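Local structure of ribosomal RNA small subunit methyltransferase E (Legionella pneumophila, 5O95) at residues P80-G92 / V107-V120. The protein probably methylates N3 of a specific uridine in 16S ribosomal RNA, using S-adenosyl-L-methionine as the methyl donor. Sequence-based numbering, arbitrary orientation. Where two conformers were deposited one is given.
Sequences PLKIHLAQAISKG and VACITPLITERCQV
His84 NE2 and Thr111 OG1 form a hydrogen bond of 2.7 Å between neighbouring parallel strands, 82-88 and 109-114, which helix 94-104 joins into a beta-alpha-beta unit of the SPOUT methyltransferase domain. The imidazole can bond at both nitrogens, and Glu168 takes ND1; with CG anti to the backbone N (chi1 -177°), the ring stands upright on the sheet, its NE2 edge at the hydroxyl. Small Cys109 puts CB over one ring face; the sulfur contact, SG 3.7 Å from the centroid, is doubtful because a second conformer exists.

The backbone ladder runs from Leu85 N to Cys109 O through Thr111 N to Leu85 O (2.8 Å) and on to Ile89 N with Leu113 O. Pro112 fits here because Gln87 pairs with the residues on either side of it, Thr111 and Leu113. At the start, Ile83 O accepts from both Ala108 N and Cys109 N.

Beyond Ala88, whose small methyl group lies close to Gly197 of the cofactor site, the chains spread apart. Branched Ile89 fills the fork: its CG2 meets Pro112 CB, while CG1 packs 3.7 Å from Val120 CG2. A water bridges the gap, donating to Ile89 O (2.8 Å) and accepting from Gln119 N (2.9 Å).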
loop_
_atom_site.group_PDB
_atom_site.type_symbol
_atom_site.label_atom_id
_atom_site.label_comp_id
_atom_site.label_asym_id
_atom_site.label_seq_id
_atom_site.Cartn_x
_atom_site.Cartn_y
_atom_site.Cartn_z
ATOM N N PRO B 80 12.941 14.057 7.032
ATOM C CA PRO B 80 13.850 15.075 6.476
ATOM C C PRO B 80 13.866 15.108 4.961
ATOM O O PRO B 80 14.352 16.089 4.385
ATOM C CB PRO B 80 15.220 14.663 7.034
ATOM C CG PRO B 80 15.092 13.195 7.256
ATOM C CD PRO B 80 13.679 12.963 7.696
ATOM N N LEU B 81 13.403 14.056 4.291
ATOM C CA LEU B 81 13.265 14.081 2.846
ATOM C C LEU B 81 11.845 14.537 2.532
ATOM O O LEU B 81 10.884 13.876 2.939
ATOM C CB LEU B 81 13.509 12.676 2.283
ATOM C CG LEU B 81 13.238 12.488 0.796
ATOM C CD1 LEU B 81 14.323 13.186 -0.030
ATOM C CD2 LEU B 81 13.189 10.988 0.419
ATOM N N LYS B 82 11.706 15.683 1.855
ATOM C CA LYS B 82 10.390 16.235 1.532
ATOM C C LYS B 82 9.994 15.780 0.137
ATOM O O LYS B 82 10.562 16.243 -0.856
ATOM C CB LYS B 82 10.427 17.760 1.583
ATOM C CG LYS B 82 11.065 18.325 2.812
ATOM C CD LYS B 82 10.408 17.812 4.053
ATOM C CE LYS B 82 11.084 18.440 5.275
ATOM N NZ LYS B 82 10.731 17.792 6.570
ATOM N N ILE B 83 9.051 14.854 0.059
ATOM C CA ILE B 83 8.601 14.311 -1.219
ATOM C C ILE B 83 7.349 15.067 -1.627
ATOM O O ILE B 83 6.414 15.205 -0.829
ATOM C CB ILE B 83 8.296 12.814 -1.104
ATOM C CG1 ILE B 83 9.516 12.066 -0.540
ATOM C CG2 ILE B 83 7.869 12.268 -2.462
ATOM C CD1 ILE B 83 9.248 10.586 -0.300
ATOM N N HIS B 84 7.336 15.563 -2.857
ATOM C CA HIS B 84 6.150 16.151 -3.472
ATOM C C HIS B 84 5.651 15.143 -4.504
ATOM O O HIS B 84 6.283 14.959 -5.551
ATOM C CB HIS B 84 6.500 17.471 -4.143
ATOM C CG HIS B 84 5.317 18.175 -4.732
ATOM N ND1 HIS B 84 5.413 19.416 -5.318
ATOM C CD2 HIS B 84 4.013 17.818 -4.818
ATOM C CE1 HIS B 84 4.219 19.797 -5.740
ATOM N NE2 HIS B 84 3.352 18.843 -5.452
ATOM N N LEU B 85 4.525 14.497 -4.192
ATOM C CA LEU B 85 3.906 13.490 -5.040
ATOM C C LEU B 85 2.894 14.164 -5.948
ATOM O O LEU B 85 2.015 14.881 -5.466
ATOM C CB LEU B 85 3.152 12.487 -4.165
ATOM C CG LEU B 85 2.305 11.510 -4.988
ATOM C CD1 LEU B 85 3.150 10.646 -5.957
ATOM C CD2 LEU B 85 1.464 10.637 -4.045
ATOM N N ALA B 86 3.008 13.910 -7.254
ATOM C CA ALA B 86 2.025 14.368 -8.233
ATOM C C ALA B 86 1.353 13.100 -8.731
ATOM O O ALA B 86 1.987 12.293 -9.415
ATOM C CB ALA B 86 2.700 15.131 -9.374
ATOM N N GLN B 87 0.106 12.878 -8.314
ATOM C CA GLN B 87 -0.588 11.612 -8.540
ATOM C C GLN B 87 -1.677 11.856 -9.566
ATOM O O GLN B 87 -2.575 12.670 -9.328
ATOM C CB GLN B 87 -1.219 11.110 -7.236
ATOM C CG GLN B 87 -1.951 9.773 -7.363
ATOM C CD GLN B 87 -1.000 8.591 -7.547
ATOM O OE1 GLN B 87 0.172 8.680 -7.217
ATOM N NE2 GLN B 87 -1.510 7.478 -8.088
ATOM N N ALA B 88 -1.610 11.143 -10.690
ATOM C CA ALA B 88 -2.624 11.325 -11.721
ATOM C C ALA B 88 -3.991 10.915 -11.190
ATOM O O ALA B 88 -4.120 9.936 -10.449
ATOM C CB ALA B 88 -2.260 10.496 -12.946
ATOM N N ILE B 89 -5.019 11.679 -11.565
ATOM C CA ILE B 89 -6.368 11.359 -11.122
ATOM C C ILE B 89 -6.828 10.057 -11.770
ATOM O O ILE B 89 -6.328 9.647 -12.822
ATOM C CB ILE B 89 -7.349 12.525 -11.348
ATOM C CG1 ILE B 89 -7.432 12.893 -12.832
ATOM C CG2 ILE B 89 -6.922 13.727 -10.510
ATOM C CD1 ILE B 89 -8.521 13.941 -13.145
ATOM N N SER B 90 -7.753 9.372 -11.107
ATOM C CA SER B 90 -8.083 8.012 -11.486
ATOM C C SER B 90 -9.548 7.750 -11.183
ATOM O O SER B 90 -10.189 8.480 -10.427
ATOM C CB SER B 90 -7.191 6.989 -10.766
ATOM O OG SER B 90 -7.315 7.151 -9.368
ATOM N N LYS B 91 -10.071 6.693 -11.798
ATOM C CA LYS B 91 -11.448 6.280 -11.562
ATOM C C LYS B 91 -11.584 5.643 -10.172
ATOM O O LYS B 91 -10.598 5.316 -9.496
ATOM C CB LYS B 91 -11.902 5.312 -12.650
ATOM C CG LYS B 91 -11.186 3.994 -12.576
ATOM C CD LYS B 91 -11.479 3.145 -13.798
ATOM C CE LYS B 91 -10.848 1.768 -13.647
ATOM N NZ LYS B 91 -11.254 0.852 -14.754
ATOM N N GLY B 92 -12.830 5.462 -9.747
ATOM C CA GLY B 92 -13.099 4.842 -8.462
ATOM C C GLY B 92 -12.578 5.687 -7.307
ATOM O O GLY B 92 -12.540 6.923 -7.366
ATOM N N VAL B 107 4.617 11.887 3.175
ATOM C CA VAL B 107 4.705 12.778 2.023
ATOM C C VAL B 107 4.584 14.218 2.518
ATOM O O VAL B 107 3.844 14.506 3.459
ATOM C CB VAL B 107 3.604 12.408 1.015
ATOM C CG1 VAL B 107 2.235 12.952 1.480
ATOM C CG2 VAL B 107 3.940 12.897 -0.395
ATOM N N ALA B 108 5.340 15.120 1.890
ATOM C CA ALA B 108 5.333 16.521 2.285
ATOM C C ALA B 108 4.268 17.320 1.549
ATOM O O ALA B 108 3.692 18.252 2.124
ATOM C CB ALA B 108 6.710 17.133 2.005
ATOM N N CYS B 109 3.979 16.960 0.301
ATOM C CA CYS B 109 3.104 17.736 -0.570
ATOM C C CYS B 109 2.479 16.781 -1.571
ATOM O O CYS B 109 3.149 15.865 -2.045
ATOM C CB CYS B 109 3.914 18.750 -1.377
ATOM S SG CYS B 109 2.913 20.062 -2.115
ATOM N N ILE B 110 1.210 17.013 -1.904
ATOM C CA ILE B 110 0.483 16.178 -2.860
ATOM C C ILE B 110 -0.209 17.092 -3.858
ATOM O O ILE B 110 -0.958 17.982 -3.449
ATOM C CB ILE B 110 -0.586 15.305 -2.173
ATOM C CG1 ILE B 110 0.011 14.486 -1.040
ATOM C CG2 ILE B 110 -1.229 14.367 -3.214
ATOM C CD1 ILE B 110 -1.024 13.999 -0.050
ATOM N N THR B 111 -0.008 16.840 -5.153
ATOM C CA THR B 111 -0.741 17.538 -6.215
ATOM C C THR B 111 -1.552 16.537 -7.024
ATOM O O THR B 111 -0.967 15.616 -7.616
ATOM C CB THR B 111 0.218 18.292 -7.152
ATOM O OG1 THR B 111 0.896 19.323 -6.427
ATOM C CG2 THR B 111 -0.557 18.913 -8.331
ATOM N N PRO B 112 -2.877 16.644 -7.072
ATOM C CA PRO B 112 -3.639 15.844 -8.041
ATOM C C PRO B 112 -3.263 16.303 -9.439
ATOM O O PRO B 112 -3.205 17.496 -9.720
ATOM C CB PRO B 112 -5.101 16.174 -7.704
ATOM C CG PRO B 112 -5.056 16.745 -6.284
ATOM C CD PRO B 112 -3.746 17.464 -6.217
ATOM N N LEU B 113 -2.966 15.343 -10.311
ATOM C CA LEU B 113 -2.393 15.633 -11.612
ATOM C C LEU B 113 -3.374 15.229 -12.702
ATOM O O LEU B 113 -4.002 14.171 -12.623
ATOM C CB LEU B 113 -1.082 14.859 -11.781
ATOM C CG LEU B 113 -0.168 15.255 -12.941
ATOM C CD1 LEU B 113 0.317 16.707 -12.803
ATOM C CD2 LEU B 113 1.006 14.297 -13.021
ATOM N N ILE B 114 -3.503 16.074 -13.719
ATOM C CA ILE B 114 -4.293 15.764 -14.908
ATOM C C ILE B 114 -3.314 15.569 -16.046
ATOM O O ILE B 114 -2.483 16.445 -16.316
ATOM C CB ILE B 114 -5.305 16.880 -15.219
ATOM C CG1 ILE B 114 -6.140 17.175 -13.969
ATOM C CG2 ILE B 114 -6.179 16.461 -16.387
ATOM C CD1 ILE B 114 -6.888 18.503 -14.040
ATOM N N THR B 115 -3.381 14.398 -16.686
ATOM C CA THR B 115 -2.528 14.047 -17.802
ATOM C C THR B 115 -3.411 13.551 -18.934
ATOM O O THR B 115 -4.620 13.353 -18.765
ATOM C CB THR B 115 -1.496 12.971 -17.424
ATOM O OG1 THR B 115 -2.115 11.681 -17.447
ATOM C CG2 THR B 115 -0.923 13.227 -16.040
ATOM N N GLU B 116 -2.777 13.340 -20.090
ATOM C CA GLU B 116 -3.512 13.093 -21.327
ATOM C C GLU B 116 -4.284 11.781 -21.266
ATOM O O GLU B 116 -5.402 11.687 -21.789
ATOM C CB GLU B 116 -2.538 13.114 -22.503
ATOM C CG GLU B 116 -3.165 12.890 -23.869
ATOM C CD GLU B 116 -2.166 13.069 -25.008
ATOM O OE1 GLU B 116 -1.654 14.195 -25.191
ATOM O OE2 GLU B 116 -1.884 12.079 -25.714
ATOM N N ARG B 117 -3.728 10.769 -20.599
ATOM C CA ARG B 117 -4.328 9.442 -20.584
ATOM C C ARG B 117 -5.131 9.129 -19.320
ATOM O O ARG B 117 -5.474 7.965 -19.100
ATOM C CB ARG B 117 -3.263 8.380 -20.829
ATOM C CG ARG B 117 -2.545 8.618 -22.134
ATOM C CD ARG B 117 -1.639 7.470 -22.491
ATOM N NE ARG B 117 -1.072 7.624 -23.826
ATOM C CZ ARG B 117 -0.025 6.923 -24.253
ATOM N NH1 ARG B 117 0.555 6.052 -23.435
ATOM N NH2 ARG B 117 0.444 7.092 -25.486
ATOM N N CYS B 118 -5.454 10.124 -18.496
ATOM C CA CYS B 118 -6.307 9.845 -17.347
ATOM C C CYS B 118 -7.685 9.379 -17.807
ATOM O O CYS B 118 -8.193 9.803 -18.848
ATOM C CB CYS B 118 -6.434 11.079 -16.453
ATOM S SG CYS B 118 -4.889 11.506 -15.638
ATOM N N GLN B 119 -8.283 8.478 -17.030
ATOM C CA GLN B 119 -9.551 7.873 -17.421
ATOM C C GLN B 119 -10.762 8.742 -17.105
ATOM O O GLN B 119 -11.875 8.395 -17.515
ATOM C CB GLN B 119 -9.724 6.513 -16.731
ATOM C CG GLN B 119 -8.873 5.395 -17.304
ATOM C CD GLN B 119 -9.002 4.105 -16.515
ATOM O OE1 GLN B 119 -8.315 3.911 -15.510
ATOM N NE2 GLN B 119 -9.888 3.216 -16.964
ATOM N N VAL B 120 -10.581 9.858 -16.398
ATOM C CA VAL B 120 -11.684 10.525 -15.724
ATOM C C VAL B 120 -11.654 12.020 -15.990
ATOM O O VAL B 120 -10.637 12.589 -16.393
ATOM C CB VAL B 120 -11.666 10.267 -14.204
ATOM C CG1 VAL B 120 -11.956 8.806 -13.920
ATOM C CG2 VAL B 120 -10.322 10.664 -13.635
HETATM O O HOH W 1 -6.655 7.711 -14.783
#